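Local coordinates for lipoate-protein ligase, putative (PDB 1VQZ) that is a putative member of the lipoate-protein ligase family, pairing a lipoyl ligase A/B-type catalytic domain with the C-terminal domain of bacterial lipoate-protein ligases, at residues E257-R262 against A275-S280; K14-H19 against I43-I48; N146-I151 against F292-V297; A298-V303 against K316-I321. All blocks are in the same frame, centred on the assembly; numbering follows the deposited sequence.

Contact 1 (E257-R262 against A275-S280); sequences EFNVRR and ANVTES
Glu257 meets Asn276 through its carbonyl, O lying 3.6 Å from Asn276 CB, at the open end of the antiparallel hairpin formed by strands 260-266 and 269-278. Phe258 rests only CB on Ala275 O; its ring turns away and meets Phe274 edge-to-face. At Asn259 the strand bulges. Its N donates to Ala275 O (3.0 Å), and the next amide, Val260 N, reaches the same oxygen at 2.8 Å, so two consecutive residues face one: a classic beta bulge. In the Asn259 side chain chi1 (56°) sets CG between the backbone N and the carbonyl carbon, and chi2 (2°) orients the amide, which meets the neighbouring strand as a backbone peptide would. OD1 accepts from Val277 N at 2.8 Å, and ND2 donates to Val277 O at 2.8 Å, nearly straight (171°) and in the amide plane. Val260 returns to regular pairing: its O receives Ala275 N (2.8 Å), and its CG2 lies 4.3 Å from Val277 CG2 on the face shared with Ala275 CB. One carboxamide thus satisfies both backbone polar groups of Val277 and extends the pairing two residues along the second strand, while Ala275 O is held by two amides.

Contact 2 (K14-H19 against I43-I48); sequences KYIINH and IFLLWI
Lys14 and Tyr15 pair in parallel with Ile43 and Phe44, on the two strands of a beta-alpha-beta unit whose connecting helix is 23-36. Two direct backbone hydrogen bonds join the strands: Phe44 N donates to Lys14 O (2.9 Å), and Ile16 N to Phe44 O (3.1 Å). Alpha hydrogens add to both acceptors, with Tyr15 CA only 3.1 Å from Phe44 O and Ile43 CA also pointing at Lys14 O.

Farther along, the strands diverge and water takes over. One water accepts from Leu46 N and donates to Ile16 O. A second accepts from Asn18 N at 2.7 Å and lies within hydrogen-bonding range of Ile16 O and Leu46 O. A third joins Ile48 N to Asn18 O, and a fourth sits between Asn18 O and Leu46 O.

Apolar contacts gather on the face carrying Ile16, Ile43 and Leu45. Ile16 CD1 touches Ile43 CG2 at 3.8 Å, the two side chains crossing obliquely. Ile16 CB and Leu45 CB are 4.3 Å apart, and Leu29 of helix 23-36 packs on Leu45. On the other face Tyr15 sets CB 3.4 Å from Phe44 O, while Leu213 and Met217 of helix 206-220 cover Leu46 and Phe44.

Among the polar side chains, Asn18 ND2 bonds to Asn26 and Trp47 NE1 to Thr97. The strand pair as a whole is joined directly at its Lys14-Ile16 end and through water at the other, where buried backbone groups of Ile16, Asn18, Leu46 and Ile48 find their partners in solvent molecules.

Contact 3 (N146-I151 against F292-V297); sequences NAQAYI and FGIEDV. With EDO (1,2-ethanediol), chain P; EDO (1,2-ethanediol), chain S.
Ile294 O is gripped by Tyr150 N at 3.2 Å, a bent bond (136°), and by a water that donates to it and to Tyr150 O. Here the loop between strand 281-289 and helix 298-304, in the C-terminal family region, lies against strand 141-151 of the catalytic domain's mixed sheet. The CA-H of Ala149 also points at Ile294 O. A second water donates to Gln148 O and Gly293 O, and a third to Tyr150 O and Glu295 OE1; two of the waters thus bridge backbone carbonyls, the third a carbonyl and a carboxylate.

Ile294 packs against the strand's side chains. Its CG2, anti to the backbone N, presses on Tyr150 CB at 3.4 Å, and its CD1 lies 3.9 Å from Gln148 NE2, the side chains lying at a slant. Glu295 runs beside Tyr150, pointing the same way, with carboxylate and ring planes 70° apart; OE2 is paired with Arg325, which also makes a cation-pi contact with the Tyr150 ring.

Phe292 brings its ring edge to the strand, Gln148 O lying near the ring plane 3.3 Å from CZ. A 1,2-ethanediol molecule covers one face of this ring, its C2 3.8 Å above the centre.

Contact 4 (A298-V303 against K316-I321); sequences AAVEDV and KALKTI
Helix 298-304 packs against the end of helix 311-318 and the type I turn that follows it, from Leu318 to Ile321, in the C-terminal family region. The joint is largely apolar, and Val300 and Val303, one turn apart on the first helix, supply its half. Val300 divides its two methyls between two partners: CG1, anti to the backbone N (chi1 180°), meets Leu318 CD2 at 3.8 Å, and CG2 meets Ile321 CD1 at 3.9 Å. Both partners cross Val300 at about a right angle.

Val303 points at the second segment. Its CG2 lies 3.7 Å from Thr320 OG1 and 3.8 Å from Ala317 O, with Ala317 CB a little farther off, while its CG1 is 4.4 Å from Ile321 CD1. Ile321 CD1 thus approaches a methyl of each valine, more loosely that of Val303.

The polar atoms beside Val303 are engaged within their own segment. Thr320 OG1 donates to Ala317 O at 2.6 Å, in the carbonyl plane on a lone pair, and Thr320 N donates to the same oxygen at 3.0 Å. Elsewhere, Tyr326 and Phe327 adjoin Val300, and Ile335 of helix 332-339 lies on Leu318. The double grip on Ala317 O uses the hydroxyl's proton and gives this helix-end carbonyl two donors, so a valine methyl can pack over both, and between these two segments the joint rests on van der Waals contacts.

The four contacts span both family regions of the chain. Contact 2 lies in the large mixed sheet, and contact 3 reaches the same sheet through strand 141-151, their centres about 21 Å apart. Contact 3 joins that sheet to the C-terminal part, where contacts 1 and 4 lie on the same side of the chain's centre, about 17 Å apart between centres. Segments 292-297 and 298-303 adjoin: Asp296 OD1 accepts from Ala298 N, so the loop of contact 3 leads straight into the helix of contact 4. Contacts 1 and 2 are on opposite sides of the chain's centre, about 44 Å apart between centres. 1,2-Ethanediol, probably from the crystallisation liquor, sits at contact 3 and near contacts 1 and 2.

Contact 1 (E257-R262 against A275-S280)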
# COMPACT_ATOMS: atom_id res chain seq x y z
N GLU A 257 -12.06 18.35 12.34
CA GLU A 257 -12.12 19.63 13.01
C GLU A 257 -10.70 20.12 13.31
O GLU A 257 -9.89 19.38 13.86
CB GLU A 257 -12.97 19.52 14.30
CG GLU A 257 -14.43 19.12 14.03
CD GLU A 257 -15.15 20.09 13.11
OE1 GLU A 257 -15.09 21.32 13.38
OE2 GLU A 257 -15.76 19.64 12.11
N PHE A 258 -10.38 21.34 12.89
CA PHE A 258 -9.03 21.86 13.11
C PHE A 258 -9.02 23.35 13.10
O PHE A 258 -9.83 23.97 12.46
CB PHE A 258 -8.02 21.33 12.07
CG PHE A 258 -8.23 21.86 10.68
CD1 PHE A 258 -9.17 21.29 9.84
CD2 PHE A 258 -7.47 22.93 10.21
CE1 PHE A 258 -9.36 21.76 8.53
CE2 PHE A 258 -7.67 23.45 8.91
CZ PHE A 258 -8.61 22.87 8.08
N ASN A 259 -8.14 23.93 13.90
CA ASN A 259 -7.88 25.35 13.81
C ASN A 259 -6.43 25.56 13.44
O ASN A 259 -5.98 26.69 13.38
CB ASN A 259 -8.29 26.09 15.10
CG ASN A 259 -7.62 25.54 16.38
OD1 ASN A 259 -6.82 24.60 16.33
ND2 ASN A 259 -7.97 26.12 17.53
N VAL A 260 -5.68 24.47 13.18
CA VAL A 260 -4.32 24.58 12.67
C VAL A 260 -4.12 23.55 11.54
O VAL A 260 -4.52 22.37 11.69
CB VAL A 260 -3.25 24.27 13.72
CG1 VAL A 260 -1.84 24.23 13.07
CG2 VAL A 260 -3.28 25.26 14.84
N ARG A 261 -3.50 23.99 10.44
CA ARG A 261 -3.01 23.09 9.41
C ARG A 261 -1.56 23.40 9.09
O ARG A 261 -1.19 24.57 8.92
CB ARG A 261 -3.84 23.13 8.12
CG ARG A 261 -3.27 22.16 7.02
CD ARG A 261 -3.38 22.71 5.61
NE ARG A 261 -2.59 21.92 4.64
CZ ARG A 261 -1.43 22.28 4.09
NH1 ARG A 261 -0.87 23.45 4.37
NH2 ARG A 261 -0.84 21.46 3.22
N ARG A 262 -0.74 22.35 9.04
CA ARG A 262 0.64 22.45 8.62
C ARG A 262 0.96 21.37 7.58
O ARG A 262 0.32 20.32 7.56
CB ARG A 262 1.53 22.33 9.85
CG ARG A 262 1.41 23.53 10.81
CD ARG A 262 2.17 23.24 12.12
NE ARG A 262 3.61 23.06 11.94
CZ ARG A 262 4.50 24.04 11.79
NH1 ARG A 262 4.14 25.32 11.75
NH2 ARG A 262 5.78 23.72 11.63
N ALA A 275 -4.69 19.99 13.19
CA ALA A 275 -4.82 19.96 14.66
C ALA A 275 -5.84 20.95 15.17
O ALA A 275 -5.89 22.10 14.70
CB ALA A 275 -3.50 20.22 15.31
N ASN A 276 -6.64 20.49 16.14
CA ASN A 276 -7.53 21.35 16.92
C ASN A 276 -6.90 21.59 18.29
O ASN A 276 -6.79 20.66 19.10
CB ASN A 276 -8.89 20.69 17.07
CG ASN A 276 -9.98 21.67 17.32
OD1 ASN A 276 -10.01 22.74 16.72
ND2 ASN A 276 -10.89 21.33 18.20
N VAL A 277 -6.47 22.83 18.51
CA VAL A 277 -5.73 23.24 19.69
C VAL A 277 -6.63 24.16 20.50
O VAL A 277 -7.15 25.17 19.98
CB VAL A 277 -4.42 23.97 19.30
CG1 VAL A 277 -3.69 24.53 20.57
CG2 VAL A 277 -3.49 23.06 18.49
N THR A 278 -6.89 23.76 21.73
CA THR A 278 -7.74 24.51 22.66
C THR A 278 -6.99 24.53 23.97
O THR A 278 -6.34 23.55 24.34
CB THR A 278 -9.10 23.80 22.87
OG1 THR A 278 -8.88 22.54 23.49
CG2 THR A 278 -9.80 23.55 21.57
N GLU A 279 -7.04 25.66 24.65
CA GLU A 279 -6.33 25.80 25.91
C GLU A 279 -4.87 25.36 25.83
O GLU A 279 -4.34 24.73 26.74
CB GLU A 279 -7.10 25.04 27.01
CG GLU A 279 -8.43 25.74 27.40
N SER A 280 -4.22 25.72 24.71
CA SER A 280 -2.80 25.40 24.47
C SER A 280 -2.41 23.89 24.45
O SER A 280 -1.26 23.54 24.69
CB SER A 280 -1.92 26.20 25.42
OG SER A 280 -2.28 27.57 25.32

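Contact 2 (K14-H19 against I43-I48)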
# COMPACT_ATOMS: atom_id res chain seq x y z
N LYS A 14 -2.76 -21.83 2.20
CA LYS A 14 -3.76 -21.75 1.17
C LYS A 14 -3.43 -20.77 0.06
O LYS A 14 -2.77 -19.74 0.26
CB LYS A 14 -5.10 -21.35 1.79
CG LYS A 14 -5.63 -22.27 2.87
CD LYS A 14 -5.95 -23.64 2.29
CE LYS A 14 -6.11 -24.66 3.38
NZ LYS A 14 -7.32 -24.43 4.09
N TYR A 15 -3.98 -21.06 -1.12
CA TYR A 15 -4.15 -20.00 -2.13
C TYR A 15 -5.61 -19.75 -2.45
O TYR A 15 -6.46 -20.62 -2.22
CB TYR A 15 -3.41 -20.33 -3.41
CG TYR A 15 -3.93 -21.52 -4.20
CD1 TYR A 15 -3.46 -22.80 -3.94
CD2 TYR A 15 -4.83 -21.35 -5.25
CE1 TYR A 15 -3.89 -23.90 -4.65
CE2 TYR A 15 -5.28 -22.44 -5.98
CZ TYR A 15 -4.80 -23.73 -5.68
OH TYR A 15 -5.22 -24.84 -6.39
N ILE A 16 -5.87 -18.55 -2.98
CA ILE A 16 -7.20 -18.13 -3.39
C ILE A 16 -7.17 -17.72 -4.85
O ILE A 16 -6.23 -17.05 -5.29
CB ILE A 16 -7.77 -16.95 -2.54
CG1 ILE A 16 -7.97 -17.42 -1.12
CG2 ILE A 16 -9.14 -16.51 -3.07
CD1 ILE A 16 -8.03 -16.36 -0.14
N ILE A 17 -8.18 -18.17 -5.60
CA ILE A 17 -8.32 -17.77 -6.99
C ILE A 17 -9.46 -16.74 -7.10
O ILE A 17 -10.62 -17.01 -6.78
CB ILE A 17 -8.57 -19.02 -7.91
CG1 ILE A 17 -7.33 -19.91 -7.89
CG2 ILE A 17 -8.94 -18.56 -9.39
CD1 ILE A 17 -7.46 -21.11 -8.76
N ASN A 18 -9.12 -15.56 -7.53
CA ASN A 18 -10.09 -14.52 -7.74
C ASN A 18 -9.84 -13.83 -9.08
O ASN A 18 -8.86 -13.14 -9.22
CB ASN A 18 -9.98 -13.49 -6.63
CG ASN A 18 -10.79 -12.24 -6.92
OD1 ASN A 18 -11.80 -12.30 -7.64
ND2 ASN A 18 -10.37 -11.12 -6.33
N HIS A 19 -10.74 -14.00 -10.03
CA HIS A 19 -10.52 -13.48 -11.37
C HIS A 19 -11.33 -12.19 -11.65
O HIS A 19 -11.32 -11.68 -12.75
CB HIS A 19 -10.86 -14.53 -12.42
CG HIS A 19 -9.85 -15.64 -12.50
ND1 HIS A 19 -10.19 -16.92 -12.87
CD2 HIS A 19 -8.53 -15.67 -12.23
CE1 HIS A 19 -9.11 -17.68 -12.86
NE2 HIS A 19 -8.09 -16.94 -12.48
N ILE A 43 -1.44 -17.37 3.55
CA ILE A 43 -2.37 -17.19 2.42
C ILE A 43 -1.67 -16.45 1.29
O ILE A 43 -0.97 -15.46 1.52
CB ILE A 43 -3.70 -16.43 2.80
CG1 ILE A 43 -4.44 -17.11 3.96
CG2 ILE A 43 -4.61 -16.34 1.57
CD1 ILE A 43 -5.60 -16.33 4.53
N PHE A 44 -1.85 -16.97 0.08
CA PHE A 44 -1.26 -16.43 -1.13
C PHE A 44 -2.37 -16.21 -2.18
O PHE A 44 -3.24 -17.07 -2.40
CB PHE A 44 -0.19 -17.39 -1.70
CG PHE A 44 0.41 -16.93 -3.04
CD1 PHE A 44 1.15 -15.75 -3.12
CD2 PHE A 44 0.20 -17.67 -4.22
CE1 PHE A 44 1.67 -15.33 -4.36
CE2 PHE A 44 0.73 -17.23 -5.46
CZ PHE A 44 1.46 -16.08 -5.52
N LEU A 45 -2.32 -15.05 -2.82
CA LEU A 45 -3.13 -14.81 -4.02
C LEU A 45 -2.51 -13.82 -4.99
O LEU A 45 -1.77 -12.92 -4.60
CB LEU A 45 -4.56 -14.33 -3.70
CG LEU A 45 -4.84 -13.16 -2.79
CD1 LEU A 45 -6.24 -12.63 -3.03
CD2 LEU A 45 -4.69 -13.61 -1.31
N LEU A 46 -2.87 -14.04 -6.27
CA LEU A 46 -2.56 -13.16 -7.40
C LEU A 46 -3.86 -12.65 -8.03
O LEU A 46 -4.79 -13.40 -8.18
CB LEU A 46 -1.75 -13.90 -8.44
CG LEU A 46 -0.43 -14.53 -7.96
CD1 LEU A 46 0.15 -15.56 -8.95
CD2 LEU A 46 0.53 -13.44 -7.66
N TRP A 47 -3.92 -11.37 -8.38
CA TRP A 47 -5.14 -10.77 -8.89
C TRP A 47 -4.91 -9.46 -9.63
O TRP A 47 -3.85 -8.87 -9.57
CB TRP A 47 -6.15 -10.60 -7.75
CG TRP A 47 -5.58 -9.95 -6.52
CD1 TRP A 47 -4.75 -10.51 -5.57
CD2 TRP A 47 -5.77 -8.61 -6.14
NE1 TRP A 47 -4.45 -9.59 -4.60
CE2 TRP A 47 -5.05 -8.40 -4.93
CE3 TRP A 47 -6.50 -7.55 -6.68
CZ2 TRP A 47 -5.05 -7.16 -4.26
CZ3 TRP A 47 -6.48 -6.30 -6.00
CH2 TRP A 47 -5.79 -6.14 -4.79
N ILE A 48 -5.96 -9.02 -10.36
CA ILE A 48 -5.86 -7.98 -11.36
C ILE A 48 -7.07 -7.05 -11.26
O ILE A 48 -8.23 -7.48 -11.25
CB ILE A 48 -5.71 -8.57 -12.82
CG1 ILE A 48 -4.45 -9.47 -12.91
CG2 ILE A 48 -5.67 -7.45 -13.85
CD1 ILE A 48 -4.23 -10.17 -14.28
O HOH W 1 -4.04 -16.68 -7.00
O HOH W 2 -6.73 -14.62 -6.55
O HOH W 3 -8.26 -10.75 -10.56
O HOH W 4 -6.57 -14.63 -9.57

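Contact 3 (N146-I151 against F292-V297)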
# COMPACT_ATOMS: atom_id res chain seq x y z
N ASN A 146 6.87 -3.77 -3.36
CA ASN A 146 6.25 -4.37 -2.18
C ASN A 146 5.91 -3.36 -1.08
O ASN A 146 6.62 -2.38 -0.89
CB ASN A 146 7.28 -5.34 -1.58
CG ASN A 146 6.69 -6.22 -0.47
OD1 ASN A 146 5.70 -6.89 -0.68
ND2 ASN A 146 7.37 -6.27 0.69
N ALA A 147 4.84 -3.65 -0.35
CA ALA A 147 4.50 -2.92 0.86
C ALA A 147 3.97 -3.88 1.92
O ALA A 147 3.28 -4.84 1.64
CB ALA A 147 3.49 -1.84 0.56
N GLN A 148 4.26 -3.56 3.17
CA GLN A 148 3.90 -4.36 4.31
C GLN A 148 2.84 -3.64 5.15
O GLN A 148 2.87 -2.40 5.32
CB GLN A 148 5.18 -4.63 5.10
CG GLN A 148 5.01 -5.58 6.27
CD GLN A 148 6.33 -5.89 7.01
OE1 GLN A 148 7.42 -5.87 6.43
NE2 GLN A 148 6.21 -6.15 8.31
N ALA A 149 1.89 -4.42 5.65
CA ALA A 149 0.93 -3.97 6.67
C ALA A 149 0.95 -4.97 7.82
O ALA A 149 1.18 -6.14 7.63
CB ALA A 149 -0.49 -3.85 6.09
N TYR A 150 0.70 -4.48 9.03
CA TYR A 150 0.77 -5.32 10.21
C TYR A 150 -0.40 -5.01 11.09
O TYR A 150 -0.60 -3.86 11.46
CB TYR A 150 2.04 -5.05 10.99
CG TYR A 150 2.11 -5.79 12.29
CD1 TYR A 150 2.48 -7.11 12.32
CD2 TYR A 150 1.77 -5.17 13.50
CE1 TYR A 150 2.55 -7.83 13.51
CE2 TYR A 150 1.85 -5.88 14.72
CZ TYR A 150 2.24 -7.23 14.70
OH TYR A 150 2.34 -7.98 15.85
N ILE A 151 -1.19 -6.03 11.36
CA ILE A 151 -2.14 -6.00 12.46
C ILE A 151 -1.58 -6.93 13.55
O ILE A 151 -0.51 -7.55 13.36
CB ILE A 151 -3.51 -6.49 12.04
CG1 ILE A 151 -3.47 -8.02 11.80
CG2 ILE A 151 -4.01 -5.64 10.87
CD1 ILE A 151 -4.75 -8.63 11.06
N PHE A 292 5.34 6.30 4.37
CA PHE A 292 5.03 4.91 4.58
C PHE A 292 5.34 4.50 5.99
O PHE A 292 6.40 4.78 6.48
CB PHE A 292 5.85 4.02 3.65
CG PHE A 292 5.63 2.59 3.93
CD1 PHE A 292 4.48 1.96 3.45
CD2 PHE A 292 6.49 1.88 4.77
CE1 PHE A 292 4.22 0.64 3.76
CE2 PHE A 292 6.23 0.54 5.09
CZ PHE A 292 5.08 -0.06 4.58
N GLY A 293 4.40 3.78 6.61
CA GLY A 293 4.62 3.12 7.86
C GLY A 293 3.86 1.81 7.80
O GLY A 293 2.78 1.70 7.17
N ILE A 294 4.42 0.82 8.46
CA ILE A 294 3.82 -0.54 8.47
C ILE A 294 2.49 -0.57 9.23
O ILE A 294 1.61 -1.37 8.91
CB ILE A 294 4.78 -1.58 9.09
CG1 ILE A 294 5.96 -1.84 8.17
CG2 ILE A 294 4.09 -2.91 9.29
CD1 ILE A 294 7.15 -2.44 8.92
N GLU A 295 2.38 0.26 10.25
CA GLU A 295 1.18 0.44 11.10
C GLU A 295 0.58 1.80 10.91
O GLU A 295 1.28 2.75 10.63
CB GLU A 295 1.50 0.27 12.59
CG GLU A 295 2.11 -1.04 12.90
CD GLU A 295 2.07 -1.40 14.37
OE1 GLU A 295 0.98 -1.53 14.93
OE2 GLU A 295 3.14 -1.64 14.92
N ASP A 296 -0.74 1.83 11.08
CA ASP A 296 -1.61 3.01 10.98
C ASP A 296 -1.15 4.18 11.88
O ASP A 296 -0.87 3.99 13.07
CB ASP A 296 -3.03 2.60 11.36
CG ASP A 296 -4.08 3.53 10.83
OD1 ASP A 296 -4.12 4.70 11.24
OD2 ASP A 296 -4.90 3.07 10.01
N VAL A 297 -1.10 5.36 11.29
CA VAL A 297 -0.69 6.61 11.96
C VAL A 297 -1.65 7.02 13.11
O VAL A 297 -1.30 7.87 13.92
CB VAL A 297 -0.44 7.78 10.91
CG1 VAL A 297 -1.71 8.45 10.51
CG2 VAL A 297 0.52 8.79 11.45
C1 EDO P . 7.10 -1.58 2.21
O1 EDO P . 7.34 -2.12 3.52
C2 EDO P . 7.86 -0.32 1.76
O2 EDO P . 7.00 0.38 0.83
C1 EDO S . -6.97 6.46 9.42
O1 EDO S . -6.08 6.44 10.61
C2 EDO S . -6.36 6.16 8.02
O2 EDO S . -7.18 5.50 7.01
O HOH W 5 1.43 -0.09 5.47
O HOH W 6 -1.22 -2.10 9.17
O HOH W 7 -1.07 -2.43 13.64

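Contact 4 (A298-V303 against K316-I321)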
# COMPACT_ATOMS: atom_id res chain seq x y z
N ALA A 298 -2.80 6.37 13.22
CA ALA A 298 -3.74 6.62 14.33
C ALA A 298 -3.08 6.53 15.69
O ALA A 298 -3.41 7.33 16.58
CB ALA A 298 -4.92 5.67 14.29
N ALA A 299 -2.15 5.58 15.86
CA ALA A 299 -1.37 5.43 17.09
C ALA A 299 -0.55 6.66 17.46
O ALA A 299 -0.40 6.98 18.63
CB ALA A 299 -0.47 4.21 17.01
N VAL A 300 -0.04 7.38 16.48
CA VAL A 300 0.69 8.62 16.73
C VAL A 300 -0.28 9.76 17.12
O VAL A 300 -0.06 10.49 18.12
CB VAL A 300 1.55 8.99 15.51
CG1 VAL A 300 2.31 10.27 15.74
CG2 VAL A 300 2.50 7.82 15.16
N GLU A 301 -1.36 9.91 16.36
CA GLU A 301 -2.48 10.79 16.73
C GLU A 301 -2.84 10.52 18.18
O GLU A 301 -3.01 11.46 18.94
CB GLU A 301 -3.70 10.54 15.83
CG GLU A 301 -3.45 10.93 14.37
CD GLU A 301 -4.48 10.36 13.38
OE1 GLU A 301 -5.39 9.61 13.79
OE2 GLU A 301 -4.34 10.64 12.17
N ASP A 302 -2.92 9.24 18.58
CA ASP A 302 -3.41 8.92 19.93
C ASP A 302 -2.48 9.41 21.04
O ASP A 302 -2.95 9.90 22.06
CB ASP A 302 -3.68 7.43 20.07
CG ASP A 302 -4.90 6.96 19.27
OD1 ASP A 302 -5.68 7.80 18.74
OD2 ASP A 302 -5.05 5.74 19.16
N VAL A 303 -1.18 9.32 20.81
CA VAL A 303 -0.19 9.73 21.79
C VAL A 303 -0.07 11.25 21.85
O VAL A 303 0.41 11.77 22.83
CB VAL A 303 1.22 9.06 21.54
CG1 VAL A 303 1.95 9.61 20.33
CG2 VAL A 303 2.14 9.24 22.75
N LYS A 316 8.84 15.07 23.09
CA LYS A 316 8.89 14.18 24.25
C LYS A 316 7.89 13.01 24.12
O LYS A 316 8.22 11.85 24.33
CB LYS A 316 8.65 15.01 25.51
CG LYS A 316 9.05 14.35 26.77
CD LYS A 316 9.47 15.36 27.85
CE LYS A 316 9.72 14.64 29.19
NZ LYS A 316 10.70 15.38 30.09
N ALA A 317 6.67 13.32 23.68
CA ALA A 317 5.65 12.31 23.44
C ALA A 317 6.06 11.35 22.32
O ALA A 317 5.86 10.10 22.40
CB ALA A 317 4.29 12.98 23.06
N LEU A 318 6.67 11.90 21.29
CA LEU A 318 7.07 11.06 20.17
C LEU A 318 8.21 10.10 20.53
O LEU A 318 8.35 9.01 19.92
CB LEU A 318 7.43 11.91 18.97
CG LEU A 318 6.29 12.66 18.27
CD1 LEU A 318 6.91 13.58 17.19
CD2 LEU A 318 5.29 11.71 17.65
N LYS A 319 9.04 10.50 21.49
CA LYS A 319 10.12 9.62 21.99
C LYS A 319 9.60 8.52 22.94
O LYS A 319 10.41 7.76 23.46
CB LYS A 319 11.23 10.42 22.70
CG LYS A 319 11.69 11.61 21.92
CD LYS A 319 12.96 12.24 22.31
CE LYS A 319 14.12 11.75 21.44
NZ LYS A 319 13.78 11.70 19.96
N THR A 320 8.29 8.43 23.14
CA THR A 320 7.69 7.32 23.91
C THR A 320 7.14 6.21 22.99
O THR A 320 6.54 5.25 23.46
CB THR A 320 6.56 7.77 24.86
OG1 THR A 320 5.43 8.21 24.10
CG2 THR A 320 7.01 8.87 25.77
N ILE A 321 7.37 6.35 21.69
CA ILE A 321 6.91 5.35 20.70
C ILE A 321 7.97 5.09 19.67
O ILE A 321 8.85 5.91 19.47
CB ILE A 321 5.62 5.82 19.99
CG1 ILE A 321 5.85 7.15 19.25
CG2 ILE A 321 4.51 5.92 21.02
CD1 ILE A 321 4.99 7.36 18.07